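Local atomic coordinates of uncharacterized protein (Bacteroides ovatus, PDB entry 4ORL), a protein that is of unknown function but belongs to the DUF4783 family, whose place in the NTF2 clan is consistent with its curved mixed sheet packed against helices. Residues Glu3-Ala6 / Gly7-Thr10; Thr37-Lys41 / Gln42-Ala46. All coordinates share one frame; numbering follows the deposited sequence.

Contact 1 of 2, residues Glu3-Ala6 / Gly7-Thr10; sequences EIPA and GVIT
Ile4 and Ile9, five residues apart, meet through methyl groups: the branch methyl CG2 of Ile4 lies 4.1 Å from the terminal methyl CD1 of Ile9, the two side chains crossing at about a right angle. A second apolar touch joins the ring of Pro5 to Val8, with Pro5 CD 4.0 Å from Val8 CG2. Val8 CG1 takes the place anti to the backbone N (chi1 169°), which leaves CG2 beside that N and facing the proline ring.

The backbone bonds start the helix. Pro5 occupies the N-cap position, and its carbonyl O accepts from Val8 N at 3.0 Å. One residue on, Ala6 O takes the first i to i+4 bond of this turn from Thr10 N at 3.0 Å, with a nearly straight N-H...O angle of 167°. A water donates to the same Ala6 O and also bonds Thr10 OG1, bridging side chain and carbonyl one turn apart.

The apolar side chains face the sheet: Ile4 rests on Val74 and Leu91, Ile9 on Val62 and Gln65, while Pro5 and Val8 share Tyr23. The lead-in residues Ile4 and Pro5 thus pack toward strands 71-80 and 83-94, and the first turn of helix 6-14 lies against strand 57-68 through Ile9.

Contact 2 of 2, residues Thr37-Lys41 / Gln42-Ala46; sequences TNVDK and QKATA
Asp40 and Lys43 meet where strand 35-40 turns into helix 41-54, with Asp40 as N-cap. Lys43 can be followed outward along the Asp40 carboxylate. Its CB lies 3.9 Å from Val39 CB and also borders Asp40 OD1; CG comes closer, 3.4 Å from Asp40 OD1, and CD still skirts that oxygen. The chain runs extended to CE, then bends at its last torsion (chi4 70°), bringing NZ to Asp40 OD2 in a salt bridge of 3.1 Å, approached from above the carboxylate plane. The other oxygen, Asp40 OD1, accepts from Lys43 N at 3.0 Å with an N-H...O angle of 164°, so one carboxylate holds both ends of the same lysine. A chi1 of 66° sets Asp40 CG between its own N and carbonyl carbon, folding the carboxylate over the first turn.

Behind this cap, Ala44 N bonds Asp40 O, and Val39 CG2 packs 3.8 Å from Ala44 CB. Lys41 O is gripped twice, by Thr45 N and by Thr45 OG1 at 2.9 Å, from opposite faces of its carbonyl plane; this ties down the threonine hydroxyl.

With an alanine in place of Asp40, Lys43 N would probably lose its capping acceptor and the lysine ammonium, without its charge partner, be free to turn. The chemistry is that of a charged N-cap: the negative carboxylate, at the positive end of the helix dipole, is likely to be stabilised both by the helix and by the ammonium group at this surface junction.

How the contacts relate
From the N terminus, contact 1 comes first, where the loop before helix 6-14 enters that helix; contact 2 follows, at the passage from strand 35-40 into helix 41-54. Both are local junctions within continuous chain, closing no longer loop; they stand in series, neither enclosing nor crossing the other. Between them run the rest of helix 6-14, helix 17-21 and strands 24-25 and 28-32. The centres of contact 1 and contact 2 are 19 Å apart, without touch. Contact 1 lays the loop before helix 6-14 on strands 71-80 and 83-94 and the helix start on strand 57-68, whereas contact 2 joins outermost strand 35-40 to a helix that packs on strand 28-32 and helix 17-21.

Contact 1 of 2, residues Glu3-Ala6 / Gly7-Thr10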
ATOM      1  N   GLU A   3      -6.387 -11.572   6.108  1.00 25.29           N
ATOM      2  CA  GLU A   3      -5.564 -10.521   6.732  1.00 22.96           C
ATOM      3  C   GLU A   3      -4.815  -9.683   5.707  1.00 19.94           C
ATOM      4  O   GLU A   3      -4.718  -8.481   5.863  1.00 17.58           O
ATOM      5  CB  GLU A   3      -4.562 -11.108   7.722  1.00 26.21           C
ATOM      6  CG  GLU A   3      -5.162 -11.531   9.056  1.00 29.90           C
ATOM      7  CD  GLU A   3      -5.852 -12.890   9.027  1.00 32.78           C
ATOM      8  OE1 GLU A   3      -5.785 -13.588   7.994  1.00 35.34           O
ATOM      9  OE2 GLU A   3      -6.447 -13.266  10.060  1.00 32.88           O
ATOM     10  N   ILE A   4      -4.233 -10.343   4.706  1.00 19.20           N
ATOM     11  CA  ILE A   4      -3.575  -9.661   3.592  1.00 19.04           C
ATOM     12  C   ILE A   4      -4.187 -10.155   2.295  1.00 19.47           C
ATOM     13  O   ILE A   4      -3.770 -11.183   1.752  1.00 20.35           O
ATOM     14  CB  ILE A   4      -2.039  -9.880   3.575  1.00 19.75           C
ATOM     15  CG1 ILE A   4      -1.407  -9.389   4.872  1.00 20.95           C
ATOM     16  CG2 ILE A   4      -1.407  -9.160   2.387  1.00 18.30           C
ATOM     17  CD1 ILE A   4      -1.507  -7.896   5.099  1.00 21.83           C
ATOM     18  N   PRO A   5      -5.203  -9.436   1.799  1.00 19.20           N
ATOM     19  CA  PRO A   5      -5.850  -9.912   0.596  1.00 20.87           C
ATOM     20  C   PRO A   5      -4.890  -9.977  -0.580  1.00 18.72           C
ATOM     21  O   PRO A   5      -4.078  -9.075  -0.778  1.00 16.82           O
ATOM     22  CB  PRO A   5      -6.976  -8.896   0.360  1.00 20.92           C
ATOM     23  CG  PRO A   5      -7.200  -8.251   1.699  1.00 20.46           C
ATOM     24  CD  PRO A   5      -5.874  -8.254   2.377  1.00 19.35           C
ATOM     25  N   ALA A   6      -4.948 -11.069  -1.324  1.00 20.13           N
ATOM     26  CA  ALA A   6      -4.147 -11.196  -2.543  1.00 19.35           C
ATOM     27  C   ALA A   6      -4.279  -9.954  -3.435  1.00 18.14           C
ATOM     28  O   ALA A   6      -3.299  -9.514  -4.034  1.00 17.07           O
ATOM     29  CB  ALA A   6      -4.572 -12.426  -3.311  1.00 21.94           C
ATOM     30  N   GLY A   7      -5.482  -9.371  -3.488  1.00 18.06           N
ATOM     31  CA  GLY A   7      -5.728  -8.164  -4.306  1.00 17.45           C
ATOM     32  C   GLY A   7      -4.889  -6.953  -3.938  1.00 15.68           C
ATOM     33  O   GLY A   7      -4.620  -6.105  -4.779  1.00 15.83           O
ATOM     34  N   VAL A   8      -4.475  -6.845  -2.676  1.00 14.50           N
ATOM     35  CA  VAL A   8      -3.592  -5.757  -2.275  1.00 13.18           C
ATOM     36  C   VAL A   8      -2.242  -5.921  -2.973  1.00 11.79           C
ATOM     37  O   VAL A   8      -1.679  -4.970  -3.524  1.00 11.14           O
ATOM     38  CB  VAL A   8      -3.401  -5.741  -0.759  1.00 13.27           C
ATOM     39  CG1 VAL A   8      -2.286  -4.790  -0.371  1.00 13.00           C
ATOM     40  CG2 VAL A   8      -4.697  -5.344  -0.080  1.00 14.56           C
ATOM     41  N   ILE A   9      -1.735  -7.140  -2.947  1.00 11.91           N
ATOM     42  CA  ILE A   9      -0.476  -7.437  -3.565  1.00 11.65           C
ATOM     43  C   ILE A   9      -0.555  -7.235  -5.087  1.00 11.74           C
ATOM     44  O   ILE A   9       0.316  -6.601  -5.688  1.00 10.67           O
ATOM     45  CB  ILE A   9      -0.017  -8.867  -3.203  1.00 13.09           C
ATOM     46  CG1 ILE A   9       0.301  -8.961  -1.692  1.00 14.65           C
ATOM     47  CG2 ILE A   9       1.181  -9.249  -4.048  1.00 12.96           C
ATOM     48  CD1 ILE A   9       0.241 -10.365  -1.157  1.00 16.68           C
ATOM     49  N   THR A  10      -1.621  -7.732  -5.699  1.00 12.72           N
ATOM     50  CA  THR A  10      -1.826  -7.558  -7.134  1.00 13.68           C
ATOM     51  C   THR A  10      -1.928  -6.077  -7.509  1.00 12.88           C
ATOM     52  O   THR A  10      -1.376  -5.652  -8.528  1.00 12.80           O
ATOM     53  CB  THR A  10      -3.069  -8.341  -7.600  1.00 16.33           C
ATOM     54  OG1 THR A  10      -2.853  -9.740  -7.372  1.00 18.75           O
ATOM     55  CG2 THR A  10      -3.371  -8.122  -9.094  1.00 17.95           C
TER
HETATM   56  O   HOH W   1      -1.494 -11.625  -5.319  0.50 22.21           O

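Contact 2 of 2, residues Thr37-Lys41 / Gln42-Ala46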
ATOM      1  N   THR A  37       0.529  12.171   5.985  1.00 33.38           N
ATOM      2  CA  THR A  37      -0.732  12.862   5.725  0.50 35.71           C
ATOM      3  C   THR A  37      -1.892  11.884   5.850  1.00 33.25           C
ATOM      4  O   THR A  37      -2.006  10.926   5.071  1.00 31.85           O
ATOM      5  CB  THR A  37      -0.766  13.577   4.346  0.50 38.96           C
ATOM      6  OG1 THR A  37      -1.969  14.350   4.244  0.50 43.06           O
ATOM      7  CG2 THR A  37      -0.699  12.596   3.185  0.50 36.79           C
ATOM      8  N   ASN A  38      -2.726  12.107   6.873  1.00 33.72           N
ATOM      9  CA  ASN A  38      -3.903  11.267   7.098  0.70 32.25           C
ATOM     10  C   ASN A  38      -5.086  11.855   6.341  1.00 32.85           C
ATOM     11  O   ASN A  38      -5.585  12.939   6.686  1.00 34.61           O
ATOM     12  CB  ASN A  38      -4.222  11.143   8.600  0.70 35.16           C
ATOM     13  CG  ASN A  38      -5.086   9.930   8.920  0.70 33.11           C
ATOM     14  OD1 ASN A  38      -4.897   8.852   8.359  0.70 30.83           O
ATOM     15  ND2 ASN A  38      -6.015  10.093   9.855  0.70 34.48           N
ATOM     16  N   VAL A  39      -5.521  11.146   5.300  1.00 29.98           N
ATOM     17  CA  VAL A  39      -6.549  11.628   4.379  1.00 30.82           C
ATOM     18  C   VAL A  39      -7.623  10.585   4.147  1.00 29.67           C
ATOM     19  O   VAL A  39      -7.419   9.408   4.438  1.00 27.51           O
ATOM     20  CB  VAL A  39      -5.925  12.018   3.017  1.00 31.93           C
ATOM     21  CG1 VAL A  39      -4.852  13.069   3.220  1.00 34.40           C
ATOM     22  CG2 VAL A  39      -5.349  10.803   2.293  1.00 29.87           C
ATOM     23  N   ASP A  40      -8.756  11.010   3.587  1.00 30.56           N
ATOM     24  CA  ASP A  40      -9.848  10.093   3.309  1.00 30.70           C
ATOM     25  C   ASP A  40      -9.515   9.197   2.121  1.00 29.40           C
ATOM     26  O   ASP A  40      -8.530   9.432   1.407  1.00 28.29           O
ATOM     27  CB  ASP A  40     -11.211  10.830   3.131  1.00 34.27           C
ATOM     28  CG  ASP A  40     -11.266  11.741   1.898  1.00 37.50           C
ATOM     29  OD1 ASP A  40     -10.585  11.482   0.899  1.00 36.05           O
ATOM     30  OD2 ASP A  40     -12.064  12.705   1.925  1.00 41.92           O
ATOM     31  N   LYS A  41     -10.325   8.163   1.932  1.00 29.39           N
ATOM     32  CA  LYS A  41     -10.068   7.136   0.917  1.00 28.09           C
ATOM     33  C   LYS A  41      -9.898   7.725  -0.489  1.00 28.35           C
ATOM     34  O   LYS A  41      -8.977   7.355  -1.212  1.00 26.73           O
ATOM     35  CB  LYS A  41     -11.184   6.077   0.930  1.00 29.15           C
ATOM     36  CG  LYS A  41     -11.093   5.041  -0.191  1.00 30.10           C
ATOM     37  CD  LYS A  41     -12.156   3.958  -0.047  1.00 33.93           C
ATOM     38  CE  LYS A  41     -12.475   3.323  -1.397  1.00 38.81           C
ATOM     39  NZ  LYS A  41     -13.266   2.062  -1.267  1.00 42.31           N
ATOM     40  N   GLN A  42     -10.768   8.665  -0.863  1.00 30.49           N
ATOM     41  CA  GLN A  42     -10.708   9.238  -2.189  0.50 32.07           C
ATOM     42  C   GLN A  42      -9.380   9.969  -2.427  1.00 31.40           C
ATOM     43  O   GLN A  42      -8.781   9.825  -3.486  1.00 30.57           O
ATOM     44  CB  GLN A  42     -11.882  10.182  -2.435  0.50 35.70           C
ATOM     45  CG  GLN A  42     -12.096  10.494  -3.902  0.50 38.57           C
ATOM     46  CD  GLN A  42     -13.271  11.411  -4.144  0.50 42.73           C
ATOM     47  OE1 GLN A  42     -14.194  11.500  -3.327  0.50 44.08           O
ATOM     48  NE2 GLN A  42     -13.247  12.107  -5.272  0.50 45.54           N
ATOM     49  N   LYS A  43      -8.934  10.752  -1.445  1.00 30.61           N
ATOM     50  CA  LYS A  43      -7.690  11.506  -1.572  1.00 30.39           C
ATOM     51  C   LYS A  43      -6.483  10.580  -1.529  1.00 27.68           C
ATOM     52  O   LYS A  43      -5.504  10.804  -2.242  1.00 27.34           O
ATOM     53  CB  LYS A  43      -7.580  12.571  -0.485  1.00 31.93           C
ATOM     54  CG  LYS A  43      -8.579  13.701  -0.652  1.00 35.90           C
ATOM     55  CD  LYS A  43      -8.462  14.705   0.466  1.00 38.50           C
ATOM     56  CE  LYS A  43      -9.533  15.770   0.335  1.00 43.62           C
ATOM     57  NZ  LYS A  43     -10.897  15.230   0.638  1.00 45.77           N
ATOM     58  N   ALA A  44      -6.553   9.552  -0.691  1.00 25.80           N
ATOM     59  CA  ALA A  44      -5.473   8.564  -0.626  1.00 23.83           C
ATOM     60  C   ALA A  44      -5.330   7.872  -1.970  1.00 24.05           C
ATOM     61  O   ALA A  44      -4.196   7.613  -2.431  1.00 22.85           O
ATOM     62  CB  ALA A  44      -5.741   7.546   0.463  1.00 22.44           C
ATOM     63  N   THR A  45      -6.469   7.507  -2.567  1.00 24.98           N
ATOM     64  CA  THR A  45      -6.483   6.825  -3.870  1.00 26.02           C
ATOM     65  C   THR A  45      -5.860   7.719  -4.945  1.00 26.47           C
ATOM     66  O   THR A  45      -5.034   7.258  -5.755  1.00 25.09           O
ATOM     67  CB  THR A  45      -7.927   6.390  -4.268  1.00 28.42           C
ATOM     68  OG1 THR A  45      -8.434   5.476  -3.295  1.00 28.17           O
ATOM     69  CG2 THR A  45      -7.949   5.714  -5.647  1.00 29.92           C
ATOM     70  N   ALA A  46      -6.222   9.001  -4.933  1.00 27.27           N
ATOM     71  CA  ALA A  46      -5.671   9.980  -5.869  1.00 28.30           C
ATOM     72  C   ALA A  46      -4.160  10.170  -5.677  1.00 26.62           C
ATOM     73  O   ALA A  46      -3.410  10.258  -6.647  1.00 26.71           O
ATOM     74  CB  ALA A  46      -6.401  11.323  -5.725  1.00 31.20           C
TER